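Local coordinates for protein transcriptional regulator, TetR family (Vibrio parahaemolyticus, PDB 3HE0) that probably binds operator DNA through an N-terminal helix-turn-helix domain and regulates transcription as a member of the TetR/AcrR family, at residues A[20-25]-A[100-105]; A[72-77]-A[132-137]; A[91-96]-A[180-185]; A[144-149]-A[188-193]. One frame throughout, in Å; residues are numbered along the deposited sequence.

Contact 1 of 4, residues A[20-25]-A[100-105]; sequences AEQLIA and GSNLNA
Asn102 reaches across to Gln22 where the first helix of the TetR-type DNA-binding domain, helix 13-27, meets helix 102-107 of the C-terminal regulatory domain. The two side chains cross obliquely, and their amide planes are turned 43° against each other. Asn102 ND2 donates to Gln22 OE1 over 2.8 Å. The acceptor lies close to the amide plane of Asn102, whereas on the glutamine side the donor sits well above the carbonyl plane, 52° out of it. Gln22 starts from a CB that points away from helix 102-107; its CG stands anti to the backbone N (chi1 -177°), and a bend at chi2 brings CD back toward helix 102-107. Its NE2 is bonded to Glu26 one turn further along the same helix, which helps to fix the rotation of the amide.

Beneath this polar bridge the packing is small and close. Ala25 CB lies against the asparagine amide, 3.8 Å from Asn102 CG, and the CA atoms of Ala25 and Ala105 come within 5.4 Å. Glu21 backs the contact, its carboxylate forming a salt bridge to Arg69 of helix 55-74, the helix that connects the two domains. Helix 102-107 is opened by Ser101 as N-cap, with Asn104 N donating to Ser101 OG at 3.1 Å. On the apolar side the two helices meet through methyl groups, Ala25 CB and Ala105 CB being 4.2 Å apart.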
loop_
_atom_site.group_PDB
_atom_site.type_symbol
_atom_site.label_atom_id
_atom_site.label_comp_id
_atom_site.label_asym_id
_atom_site.label_seq_id
_atom_site.Cartn_x
_atom_site.Cartn_y
_atom_site.Cartn_z
ATOM N N ALA A 20 -11.786 -16.457 -10.736
ATOM C CA ALA A 20 -12.306 -15.312 -10.005
ATOM C C ALA A 20 -11.194 -14.342 -9.715
ATOM O O ALA A 20 -11.324 -13.152 -9.955
ATOM C CB ALA A 20 -12.940 -15.750 -8.691
ATOM N N GLU A 21 -10.117 -14.864 -9.150
ATOM C CA GLU A 21 -8.936 -14.046 -8.826
ATOM C C GLU A 21 -8.357 -13.352 -10.047
ATOM O O GLU A 21 -7.999 -12.182 -9.977
ATOM C CB GLU A 21 -7.876 -14.891 -8.096
ATOM C CG GLU A 21 -8.327 -15.150 -6.690
ATOM C CD GLU A 21 -7.595 -16.276 -6.001
ATOM O OE1 GLU A 21 -6.603 -16.777 -6.562
ATOM O OE2 GLU A 21 -8.027 -16.653 -4.895
ATOM N N GLN A 22 -8.308 -14.051 -11.178
ATOM C CA GLN A 22 -7.839 -13.429 -12.424
ATOM C C GLN A 22 -8.719 -12.230 -12.808
ATOM O O GLN A 22 -8.200 -11.145 -13.134
ATOM C CB GLN A 22 -7.769 -14.454 -13.567
ATOM C CG GLN A 22 -7.234 -13.880 -14.854
ATOM C CD GLN A 22 -5.803 -13.411 -14.740
ATOM O OE1 GLN A 22 -4.985 -14.017 -14.033
ATOM N NE2 GLN A 22 -5.492 -12.315 -15.417
ATOM N N LEU A 23 -10.036 -12.425 -12.758
ATOM C CA LEU A 23 -10.993 -11.369 -13.118
ATOM C C LEU A 23 -10.915 -10.186 -12.141
ATOM O O LEU A 23 -10.965 -9.021 -12.560
ATOM C CB LEU A 23 -12.430 -11.918 -13.187
ATOM C CG LEU A 23 -12.821 -12.809 -14.379
ATOM C CD1 LEU A 23 -14.314 -13.171 -14.368
ATOM C CD2 LEU A 23 -12.466 -12.191 -15.728
ATOM N N ILE A 24 -10.768 -10.489 -10.851
ATOM C CA ILE A 24 -10.627 -9.449 -9.832
ATOM C C ILE A 24 -9.290 -8.712 -9.995
ATOM O O ILE A 24 -9.248 -7.477 -9.939
ATOM C CB ILE A 24 -10.757 -10.034 -8.410
ATOM C CG1 ILE A 24 -12.193 -10.517 -8.175
ATOM C CG2 ILE A 24 -10.370 -9.002 -7.337
ATOM C CD1 ILE A 24 -12.316 -11.493 -7.036
ATOM N N ALA A 25 -8.198 -9.451 -10.201
ATOM C CA ALA A 25 -6.919 -8.793 -10.488
ATOM C C ALA A 25 -7.136 -7.854 -11.649
ATOM O O ALA A 25 -6.760 -6.698 -11.571
ATOM C CB ALA A 25 -5.793 -9.795 -10.799
ATOM N N GLY A 100 4.233 -6.914 -8.772
ATOM C CA GLY A 100 3.730 -7.101 -10.132
ATOM C C GLY A 100 2.930 -8.380 -10.352
ATOM O O GLY A 100 2.599 -8.712 -11.486
ATOM N N SER A 101 2.632 -9.106 -9.286
ATOM C CA SER A 101 1.848 -10.332 -9.361
ATOM C C SER A 101 0.353 -10.037 -9.218
ATOM O O SER A 101 -0.040 -8.956 -8.752
ATOM C CB SER A 101 2.256 -11.287 -8.230
ATOM O OG SER A 101 1.728 -10.862 -6.967
ATOM N N ASN A 102 -0.472 -11.021 -9.598
ATOM C CA ASN A 102 -1.903 -11.000 -9.289
ATOM C C ASN A 102 -2.202 -10.868 -7.784
ATOM O O ASN A 102 -3.160 -10.201 -7.413
ATOM C CB ASN A 102 -2.596 -12.288 -9.787
ATOM C CG ASN A 102 -2.966 -12.242 -11.265
ATOM O OD1 ASN A 102 -2.351 -11.523 -12.060
ATOM N ND2 ASN A 102 -3.981 -13.014 -11.635
ATOM N N LEU A 103 -1.424 -11.559 -6.938
ATOM C CA LEU A 103 -1.657 -11.561 -5.498
ATOM C C LEU A 103 -1.590 -10.123 -4.990
ATOM O O LEU A 103 -2.490 -9.633 -4.308
ATOM C CB LEU A 103 -0.631 -12.444 -4.771
ATOM C CG LEU A 103 -0.757 -13.949 -5.030
ATOM C CD1 LEU A 103 0.307 -14.715 -4.260
ATOM C CD2 LEU A 103 -2.157 -14.470 -4.691
ATOM N N ASN A 104 -0.526 -9.432 -5.363
ATOM C CA ASN A 104 -0.415 -8.028 -5.007
ATOM C C ASN A 104 -1.572 -7.226 -5.579
ATOM O O ASN A 104 -2.181 -6.403 -4.872
ATOM C CB ASN A 104 0.906 -7.451 -5.505
ATOM C CG ASN A 104 2.033 -7.680 -4.546
ATOM O OD1 ASN A 104 2.020 -8.638 -3.766
ATOM N ND2 ASN A 104 3.017 -6.804 -4.582
ATOM N N ALA A 105 -1.871 -7.473 -6.853
ATOM C CA ALA A 105 -2.907 -6.717 -7.546
ATOM C C ALA A 105 -4.260 -6.796 -6.785
ATOM O O ALA A 105 -4.926 -5.779 -6.525
ATOM C CB ALA A 105 -3.040 -7.224 -8.991
#

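Contact 2 of 4, residues A[72-77]-A[132-137]; sequences SAVQAG and AQVDRL
Gln75 pushes its amide oxygen against the first turn of helix 132-143, close to the backbone N-H groups of Gln133 and Val134. CG is anti to the carbonyl carbon (chi1 -65°), and the chain stays extended beyond it (chi2 163°), so that CD is carried outward from the end of helix 55-74. Gln75 OE1 lies 2.9 Å from Gln133 N and 3.4 Å from Val134 N. Both bonds are weak and bent at the hydrogen; the oxygen sits beside the N-H groups of the first turn. The partial positive charge at that end would probably polarise the amide carbonyl further. On the other branch, Gln75 NE2 is held by the carbonyls of Ala71 and Met130, which fixes the amide flip.

In the TetR fold, helix 55-74 leads from the DNA-binding domain into the C-terminal domain, and this contact ties the end of that helix, Val74 and the Gln75 that follows it, to helix 132-143. Gln133 also has CG anti to its carbonyl carbon and is likewise extended, but the two chains cross, with their amide planes 55° apart. Its CB comes within 3.3 Å of Gln75 OE1, while Gln133 NE2 turns off to Asp80. Beside the amides, Val74 CG1 meets Val134 CG2 at 4.4 Å. The selenomethionine Met91 of helix 84-97 packs on Gln75, Gln133 and Val134.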
loop_
_atom_site.group_PDB
_atom_site.type_symbol
_atom_site.label_atom_id
_atom_site.label_comp_id
_atom_site.label_asym_id
_atom_site.label_seq_id
_atom_site.Cartn_x
_atom_site.Cartn_y
_atom_site.Cartn_z
ATOM N N SER A 72 2.207 -18.220 1.998
ATOM C CA SER A 72 3.161 -19.223 1.561
ATOM C C SER A 72 4.229 -18.652 0.618
ATOM O O SER A 72 5.366 -19.121 0.642
ATOM C CB SER A 72 2.487 -20.466 0.960
ATOM O OG SER A 72 1.237 -20.129 0.408
ATOM N N ALA A 73 3.903 -17.666 -0.213
ATOM C CA ALA A 73 4.947 -17.067 -1.024
ATOM C C ALA A 73 5.997 -16.353 -0.077
ATOM O O ALA A 73 7.211 -16.595 -0.137
ATOM C CB ALA A 73 4.343 -16.114 -2.009
ATOM N N VAL A 74 5.493 -15.536 0.836
ATOM C CA VAL A 74 6.335 -14.813 1.767
ATOM C C VAL A 74 7.246 -15.757 2.549
ATOM O O VAL A 74 8.395 -15.447 2.811
ATOM C CB VAL A 74 5.502 -14.020 2.759
ATOM C CG1 VAL A 74 6.407 -13.457 3.882
ATOM C CG2 VAL A 74 4.761 -12.906 2.029
ATOM N N GLN A 75 6.733 -16.918 2.910
ATOM C CA GLN A 75 7.483 -17.823 3.768
ATOM C C GLN A 75 8.245 -18.918 3.028
ATOM O O GLN A 75 8.838 -19.784 3.667
ATOM C CB GLN A 75 6.543 -18.358 4.845
ATOM C CG GLN A 75 6.081 -17.187 5.767
ATOM C CD GLN A 75 4.852 -17.517 6.609
ATOM O OE1 GLN A 75 4.868 -17.404 7.842
ATOM N NE2 GLN A 75 3.789 -17.933 5.947
ATOM N N ALA A 76 8.289 -18.844 1.694
ATOM C CA ALA A 76 8.875 -19.908 0.890
ATOM C C ALA A 76 10.378 -19.970 1.127
ATOM O O ALA A 76 11.055 -18.946 1.131
ATOM C CB ALA A 76 8.561 -19.701 -0.608
ATOM N N GLY A 77 10.881 -21.170 1.367
ATOM C CA GLY A 77 12.288 -21.379 1.609
ATOM C C GLY A 77 12.765 -21.029 2.999
ATOM O O GLY A 77 13.950 -21.137 3.285
ATOM N N ALA A 132 2.673 -17.642 10.410
ATOM C CA ALA A 132 3.245 -18.192 11.637
ATOM C C ALA A 132 4.768 -18.065 11.699
ATOM O O ALA A 132 5.323 -17.788 12.768
ATOM C CB ALA A 132 2.795 -19.678 11.843
ATOM N N GLN A 133 5.447 -18.247 10.564
ATOM C CA GLN A 133 6.900 -18.072 10.541
ATOM C C GLN A 133 7.327 -16.600 10.669
ATOM O O GLN A 133 8.408 -16.331 11.170
ATOM C CB GLN A 133 7.538 -18.745 9.319
ATOM C CG GLN A 133 7.589 -20.279 9.411
ATOM C CD GLN A 133 8.462 -20.879 8.323
ATOM O OE1 GLN A 133 8.233 -20.652 7.133
ATOM N NE2 GLN A 133 9.476 -21.637 8.724
ATOM N N VAL A 134 6.484 -15.642 10.290
ATOM C CA VAL A 134 6.867 -14.213 10.479
ATOM C C VAL A 134 6.835 -13.911 11.980
ATOM O O VAL A 134 7.737 -13.274 12.545
ATOM C CB VAL A 134 5.935 -13.238 9.719
ATOM C CG1 VAL A 134 6.315 -11.774 9.993
ATOM C CG2 VAL A 134 5.984 -13.533 8.235
ATOM N N ASP A 135 5.799 -14.408 12.642
ATOM C CA ASP A 135 5.700 -14.218 14.084
ATOM C C ASP A 135 6.822 -14.888 14.819
ATOM O O ASP A 135 7.325 -14.344 15.807
ATOM C CB ASP A 135 4.373 -14.723 14.605
ATOM C CG ASP A 135 3.258 -13.765 14.313
ATOM O OD1 ASP A 135 3.386 -12.529 14.578
ATOM O OD2 ASP A 135 2.247 -14.264 13.806
ATOM N N ARG A 136 7.225 -16.060 14.348
ATOM C CA ARG A 136 8.270 -16.808 15.043
ATOM C C ARG A 136 9.602 -16.074 14.940
ATOM O O ARG A 136 10.323 -15.952 15.947
ATOM C CB ARG A 136 8.393 -18.233 14.518
ATOM C CG ARG A 136 8.994 -19.179 15.538
ATOM C CD ARG A 136 9.177 -20.554 14.925
ATOM N NE ARG A 136 9.271 -21.643 15.906
ATOM C CZ ARG A 136 8.247 -22.154 16.607
ATOM N NH1 ARG A 136 8.461 -23.165 17.460
ATOM N NH2 ARG A 136 7.010 -21.659 16.474
ATOM N N LEU A 137 9.896 -15.537 13.749
ATOM C CA LEU A 137 11.036 -14.639 13.564
ATOM C C LEU A 137 11.026 -13.491 14.595
ATOM O O LEU A 137 11.991 -13.283 15.336
ATOM C CB LEU A 137 11.052 -14.062 12.140
ATOM C CG LEU A 137 12.076 -12.948 11.889
ATOM C CD1 LEU A 137 13.521 -13.458 11.876
ATOM C CD2 LEU A 137 11.812 -12.240 10.607
#

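Contact 3 of 4, residues A[91-96]-A[180-185]; sequences MWLNIW and DALEAA
The Trp96 indole receives Leu182 CD1 over one face, a CH-pi contact in which the methyl carbon stands 3.4 Å from the centroid of the six-membered ring and only 8° off its normal. The same methyl lies at the edge of the Trp92 ring, near its plane, 4.0 Å from Trp92 CZ3, so a single leucine branch serves two indoles in different ways. This is helix-to-helix packing in the all-helical C-terminal domain of a TetR-family regulator: the axes of segments 91-96 and 180-185 lie at 121° to each other and approach to 11.8 Å, a separation bridged by large side chains. In both tryptophans, one helical turn apart, CB points toward helix 179-193 and CG is anti to the backbone N.

Ala185 CB approaches Trp92 CZ2 obliquely at 4.3 Å. Outside the pair of segments, the Trp96 ring also meets that of His170, and Trp92 meets Tyr88. On helix 179-193, Ala184 packs on Leu150 of the second subunit. The other branch of the leucine lies beside Trp96 and Leu93, Leu182 CD2 being 4.0 Å from Trp96 NE1 and 4.2 Å from Leu93 CD2.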
loop_
_atom_site.group_PDB
_atom_site.type_symbol
_atom_site.label_atom_id
_atom_site.label_comp_id
_atom_site.label_asym_id
_atom_site.label_seq_id
_atom_site.Cartn_x
_atom_site.Cartn_y
_atom_site.Cartn_z
HETATM N N MSE A 91 12.551 -13.788 3.457
HETATM C CA MSE A 91 11.183 -13.311 3.379
HETATM C C MSE A 91 11.140 -11.936 2.724
HETATM O O MSE A 91 10.251 -11.661 1.926
HETATM C CB MSE A 91 10.556 -13.242 4.773
HETATM C CG MSE A 91 10.292 -14.610 5.358
HETATM SE SE MSE A 91 9.652 -14.485 7.191
HETATM C CE MSE A 91 9.344 -16.386 7.509
ATOM N N TRP A 92 12.107 -11.085 3.052
ATOM C CA TRP A 92 12.152 -9.728 2.490
ATOM C C TRP A 92 12.229 -9.848 0.973
ATOM O O TRP A 92 11.515 -9.171 0.257
ATOM C CB TRP A 92 13.363 -8.969 3.046
ATOM C CG TRP A 92 13.328 -7.504 2.873
ATOM C CD1 TRP A 92 13.087 -6.557 3.842
ATOM C CD2 TRP A 92 13.562 -6.781 1.663
ATOM N NE1 TRP A 92 13.155 -5.296 3.297
ATOM C CE2 TRP A 92 13.452 -5.415 1.962
ATOM C CE3 TRP A 92 13.876 -7.159 0.357
ATOM C CZ2 TRP A 92 13.608 -4.440 0.998
ATOM C CZ3 TRP A 92 14.042 -6.181 -0.588
ATOM C CH2 TRP A 92 13.907 -4.839 -0.263
ATOM N N LEU A 93 13.092 -10.735 0.489
ATOM C CA LEU A 93 13.287 -10.935 -0.956
ATOM C C LEU A 93 12.106 -11.651 -1.605
ATOM O O LEU A 93 11.748 -11.367 -2.747
ATOM C CB LEU A 93 14.578 -11.707 -1.239
ATOM C CG LEU A 93 15.857 -10.872 -1.125
ATOM C CD1 LEU A 93 17.099 -11.758 -1.298
ATOM C CD2 LEU A 93 15.877 -9.734 -2.149
ATOM N N ASN A 94 11.485 -12.576 -0.890
ATOM C CA ASN A 94 10.221 -13.136 -1.386
ATOM C C ASN A 94 9.186 -12.014 -1.567
ATOM O O ASN A 94 8.406 -12.008 -2.528
ATOM C CB ASN A 94 9.656 -14.211 -0.432
ATOM C CG ASN A 94 10.488 -15.493 -0.409
ATOM O OD1 ASN A 94 11.201 -15.782 -1.347
ATOM N ND2 ASN A 94 10.387 -16.268 0.682
ATOM N N ILE A 95 9.145 -11.073 -0.632
ATOM C CA ILE A 95 8.163 -9.998 -0.750
ATOM C C ILE A 95 8.493 -9.185 -1.996
ATOM O O ILE A 95 7.607 -8.846 -2.751
ATOM C CB ILE A 95 8.076 -9.089 0.513
ATOM C CG1 ILE A 95 7.443 -9.843 1.677
ATOM C CG2 ILE A 95 7.239 -7.796 0.224
ATOM C CD1 ILE A 95 7.718 -9.178 3.061
ATOM N N TRP A 96 9.771 -8.897 -2.209
ATOM C CA TRP A 96 10.199 -8.087 -3.339
ATOM C C TRP A 96 9.774 -8.738 -4.649
ATOM O O TRP A 96 9.310 -8.076 -5.570
ATOM C CB TRP A 96 11.725 -7.948 -3.305
ATOM C CG TRP A 96 12.323 -7.153 -4.386
ATOM C CD1 TRP A 96 12.856 -7.614 -5.525
ATOM C CD2 TRP A 96 12.487 -5.742 -4.405
ATOM N NE1 TRP A 96 13.334 -6.577 -6.287
ATOM C CE2 TRP A 96 13.125 -5.412 -5.607
ATOM C CE3 TRP A 96 12.169 -4.728 -3.511
ATOM C CZ2 TRP A 96 13.423 -4.113 -5.959
ATOM C CZ3 TRP A 96 12.465 -3.433 -3.856
ATOM C CH2 TRP A 96 13.098 -3.132 -5.070
ATOM N N ASP A 180 23.706 -4.097 -4.979
ATOM C CA ASP A 180 24.270 -3.374 -3.845
ATOM C C ASP A 180 23.174 -2.520 -3.185
ATOM O O ASP A 180 23.047 -2.516 -1.973
ATOM C CB ASP A 180 25.461 -2.488 -4.261
ATOM C CG ASP A 180 26.803 -3.233 -4.253
ATOM O OD1 ASP A 180 26.926 -4.266 -3.555
ATOM O OD2 ASP A 180 27.742 -2.783 -4.960
ATOM N N ALA A 181 22.383 -1.828 -4.002
ATOM C CA ALA A 181 21.309 -0.948 -3.529
ATOM C C ALA A 181 20.206 -1.741 -2.829
ATOM O O ALA A 181 19.674 -1.315 -1.813
ATOM C CB ALA A 181 20.730 -0.129 -4.708
ATOM N N LEU A 182 19.886 -2.913 -3.354
ATOM C CA LEU A 182 18.877 -3.762 -2.731
ATOM C C LEU A 182 19.326 -4.291 -1.365
ATOM O O LEU A 182 18.557 -4.268 -0.361
ATOM C CB LEU A 182 18.543 -4.920 -3.674
ATOM C CG LEU A 182 17.168 -5.564 -3.550
ATOM C CD1 LEU A 182 16.058 -4.539 -3.646
ATOM C CD2 LEU A 182 17.012 -6.609 -4.647
ATOM N N GLU A 183 20.560 -4.779 -1.303
ATOM C CA GLU A 183 21.105 -5.244 -0.024
ATOM C C GLU A 183 21.165 -4.065 0.956
ATOM O O GLU A 183 20.910 -4.257 2.144
ATOM C CB GLU A 183 22.476 -5.911 -0.190
ATOM C CG GLU A 183 23.127 -6.434 1.118
ATOM C CD GLU A 183 22.258 -7.431 1.895
ATOM O OE1 GLU A 183 21.666 -8.352 1.271
ATOM O OE2 GLU A 183 22.171 -7.289 3.148
ATOM N N ALA A 184 21.441 -2.856 0.458
ATOM C CA ALA A 184 21.463 -1.681 1.336
ATOM C C ALA A 184 20.071 -1.415 1.875
ATOM O O ALA A 184 19.920 -1.106 3.059
ATOM C CB ALA A 184 22.011 -0.444 0.639
ATOM N N ALA A 185 19.057 -1.572 1.029
ATOM C CA ALA A 185 17.666 -1.469 1.500
ATOM C C ALA A 185 17.295 -2.530 2.547
ATOM O O ALA A 185 16.618 -2.205 3.549
ATOM C CB ALA A 185 16.674 -1.519 0.332
#

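Contact 4 of 4, residues A[144-149]-A[188-193]; sequences EGVFKP and ASWDAI
Lys148 meets the C-terminal end of segment 188-193 with both its backbone and its side chain. Lys148 N donates to Ile193 O over 2.8 Å, a fairly straight bond (164° at the hydrogen). The same carbonyl oxygen also receives a CA-H contact from Phe147, CA to O 3.3 Å. The lysine chain then passes the carbonyls of Ile193 and Ala192, and a bend at chi4 (58°) brings Lys148 NZ to 2.7 Å from Ala192 O, above that carbonyl's plane. The ammonium also bonds Ile194 O and forms a salt bridge with Asp191 of the second subunit; reciprocally, Asp191 pairs with Lys148 of that subunit.

The loop after helix 132-143, which leaves that helix through a Schellman motif at Gly145, closes over the last helix of the TetR-family C-terminal domain beside the dimer interface. The apolar half of the contact is carried by Phe147, whose edge is directed at the face of Trp190 in an offset edge-to-face pair, planes at 75° and Phe147 CE1 to Trp190 CZ3 3.6 Å. Ile193 lies alongside the phenyl ring, pointing the same way, with Ile193 CD1 3.6 Å from Phe147 CE1. Trp190 has a cation-pi partner in Lys85.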
loop_
_atom_site.group_PDB
_atom_site.type_symbol
_atom_site.label_atom_id
_atom_site.label_comp_id
_atom_site.label_asym_id
_atom_site.label_seq_id
_atom_site.Cartn_x
_atom_site.Cartn_y
_atom_site.Cartn_z
ATOM N N GLU A 144 15.548 -13.082 22.028
ATOM C CA GLU A 144 17.016 -13.048 21.995
ATOM C C GLU A 144 17.611 -11.676 22.251
ATOM O O GLU A 144 18.821 -11.520 22.214
ATOM C CB GLU A 144 17.530 -13.587 20.651
ATOM C CG GLU A 144 17.389 -15.100 20.535
ATOM C CD GLU A 144 17.625 -15.635 19.123
ATOM O OE1 GLU A 144 18.088 -14.889 18.242
ATOM O OE2 GLU A 144 17.353 -16.837 18.892
ATOM N N GLY A 145 16.773 -10.672 22.478
ATOM C CA GLY A 145 17.262 -9.325 22.733
ATOM C C GLY A 145 17.788 -8.619 21.493
ATOM O O GLY A 145 18.461 -7.589 21.600
ATOM N N VAL A 146 17.467 -9.153 20.313
ATOM C CA VAL A 146 17.952 -8.609 19.052
ATOM C C VAL A 146 17.040 -7.521 18.552
ATOM O O VAL A 146 17.499 -6.438 18.182
ATOM C CB VAL A 146 18.093 -9.727 18.010
ATOM C CG1 VAL A 146 18.255 -9.155 16.599
ATOM C CG2 VAL A 146 19.270 -10.611 18.401
ATOM N N PHE A 147 15.739 -7.791 18.595
ATOM C CA PHE A 147 14.718 -6.850 18.109
ATOM C C PHE A 147 14.167 -5.931 19.195
ATOM O O PHE A 147 14.138 -6.281 20.366
ATOM C CB PHE A 147 13.548 -7.606 17.478
ATOM C CG PHE A 147 13.900 -8.345 16.221
ATOM C CD1 PHE A 147 14.872 -7.866 15.346
ATOM C CD2 PHE A 147 13.199 -9.476 15.862
ATOM C CE1 PHE A 147 15.178 -8.546 14.159
ATOM C CE2 PHE A 147 13.499 -10.151 14.677
ATOM C CZ PHE A 147 14.505 -9.687 13.829
ATOM N N LYS A 148 13.761 -4.732 18.777
ATOM C CA LYS A 148 13.020 -3.815 19.627
ATOM C C LYS A 148 11.725 -4.466 20.148
ATOM O O LYS A 148 11.026 -5.215 19.421
ATOM C CB LYS A 148 12.636 -2.540 18.847
ATOM C CG LYS A 148 13.791 -1.701 18.212
ATOM C CD LYS A 148 13.292 -0.270 17.818
ATOM C CE LYS A 148 14.368 0.648 17.222
ATOM N NZ LYS A 148 15.046 0.120 15.986
ATOM N N PRO A 149 11.383 -4.162 21.404
ATOM C CA PRO A 149 10.267 -4.831 22.047
ATOM C C PRO A 149 8.910 -4.274 21.632
ATOM O O PRO A 149 8.200 -3.731 22.442
ATOM C CB PRO A 149 10.551 -4.599 23.543
ATOM C CG PRO A 149 11.272 -3.271 23.569
ATOM C CD PRO A 149 12.180 -3.372 22.362
ATOM N N ALA A 188 18.921 -1.538 5.804
ATOM C CA ALA A 188 18.335 -0.359 6.420
ATOM C C ALA A 188 17.034 -0.714 7.153
ATOM O O ALA A 188 16.756 -0.202 8.254
ATOM C CB ALA A 188 18.100 0.755 5.392
ATOM N N SER A 189 16.236 -1.577 6.530
ATOM C CA SER A 189 14.989 -2.033 7.135
ATOM C C SER A 189 15.261 -2.881 8.384
ATOM O O SER A 189 14.527 -2.781 9.357
ATOM C CB SER A 189 14.091 -2.743 6.105
ATOM O OG SER A 189 14.651 -3.931 5.598
ATOM N N TRP A 190 16.318 -3.687 8.373
ATOM C CA TRP A 190 16.765 -4.428 9.552
ATOM C C TRP A 190 17.100 -3.437 10.686
ATOM O O TRP A 190 16.720 -3.669 11.833
ATOM C CB TRP A 190 17.989 -5.245 9.176
ATOM C CG TRP A 190 18.605 -6.057 10.211
ATOM C CD1 TRP A 190 19.777 -5.786 10.854
ATOM C CD2 TRP A 190 18.167 -7.340 10.700
ATOM N NE1 TRP A 190 20.087 -6.797 11.713
ATOM C CE2 TRP A 190 19.107 -7.757 11.654
ATOM C CE3 TRP A 190 17.067 -8.147 10.440
ATOM C CZ2 TRP A 190 18.997 -8.966 12.347
ATOM C CZ3 TRP A 190 16.940 -9.358 11.132
ATOM C CH2 TRP A 190 17.905 -9.753 12.065
ATOM N N ASP A 191 17.740 -2.311 10.349
ATOM C CA ASP A 191 18.014 -1.266 11.336
ATOM C C ASP A 191 16.745 -0.782 12.034
ATOM O O ASP A 191 16.789 -0.402 13.216
ATOM C CB ASP A 191 18.684 -0.055 10.698
ATOM C CG ASP A 191 20.170 -0.256 10.453
ATOM O OD1 ASP A 191 20.722 -1.200 11.063
ATOM O OD2 ASP A 191 20.774 0.545 9.673
ATOM N N ALA A 192 15.633 -0.747 11.306
ATOM C CA ALA A 192 14.378 -0.270 11.877
ATOM C C ALA A 192 13.945 -1.186 13.025
ATOM O O ALA A 192 13.449 -0.718 14.003
ATOM C CB ALA A 192 13.269 -0.176 10.806
ATOM N N ILE A 193 14.179 -2.482 12.908
ATOM C CA ILE A 193 13.629 -3.436 13.872
ATOM C C ILE A 193 14.619 -3.914 14.932
ATOM O O ILE A 193 14.192 -4.417 15.987
ATOM C CB ILE A 193 12.904 -4.621 13.182
ATOM C CG1 ILE A 193 13.868 -5.410 12.314
ATOM C CG2 ILE A 193 11.645 -4.086 12.417
ATOM C CD1 ILE A 193 13.268 -6.753 11.728
#

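Contact 1 lies between the DNA-binding and C-terminal domains, about 32 Å centre to centre from contact 4, which lies beside the dimer interface; contacts 2 and 3 fall between them. Along the chain contact 1 crosses contacts 2 and 3 and closes before contact 4 opens. Contacts 2 and 3, whose centres are about 16 Å apart, are joined by Asn94, whose ND2 probably bonds the carbonyls of Val74 and Ala76. Contacts 3 and 4 share helix 179-193, and both touch the second subunit. Helix 55-74, ending in contact 2, is thus linked through helix 84-97 to the dimerising part, a connection consistent with the way TetR relatives pass changes between their domains.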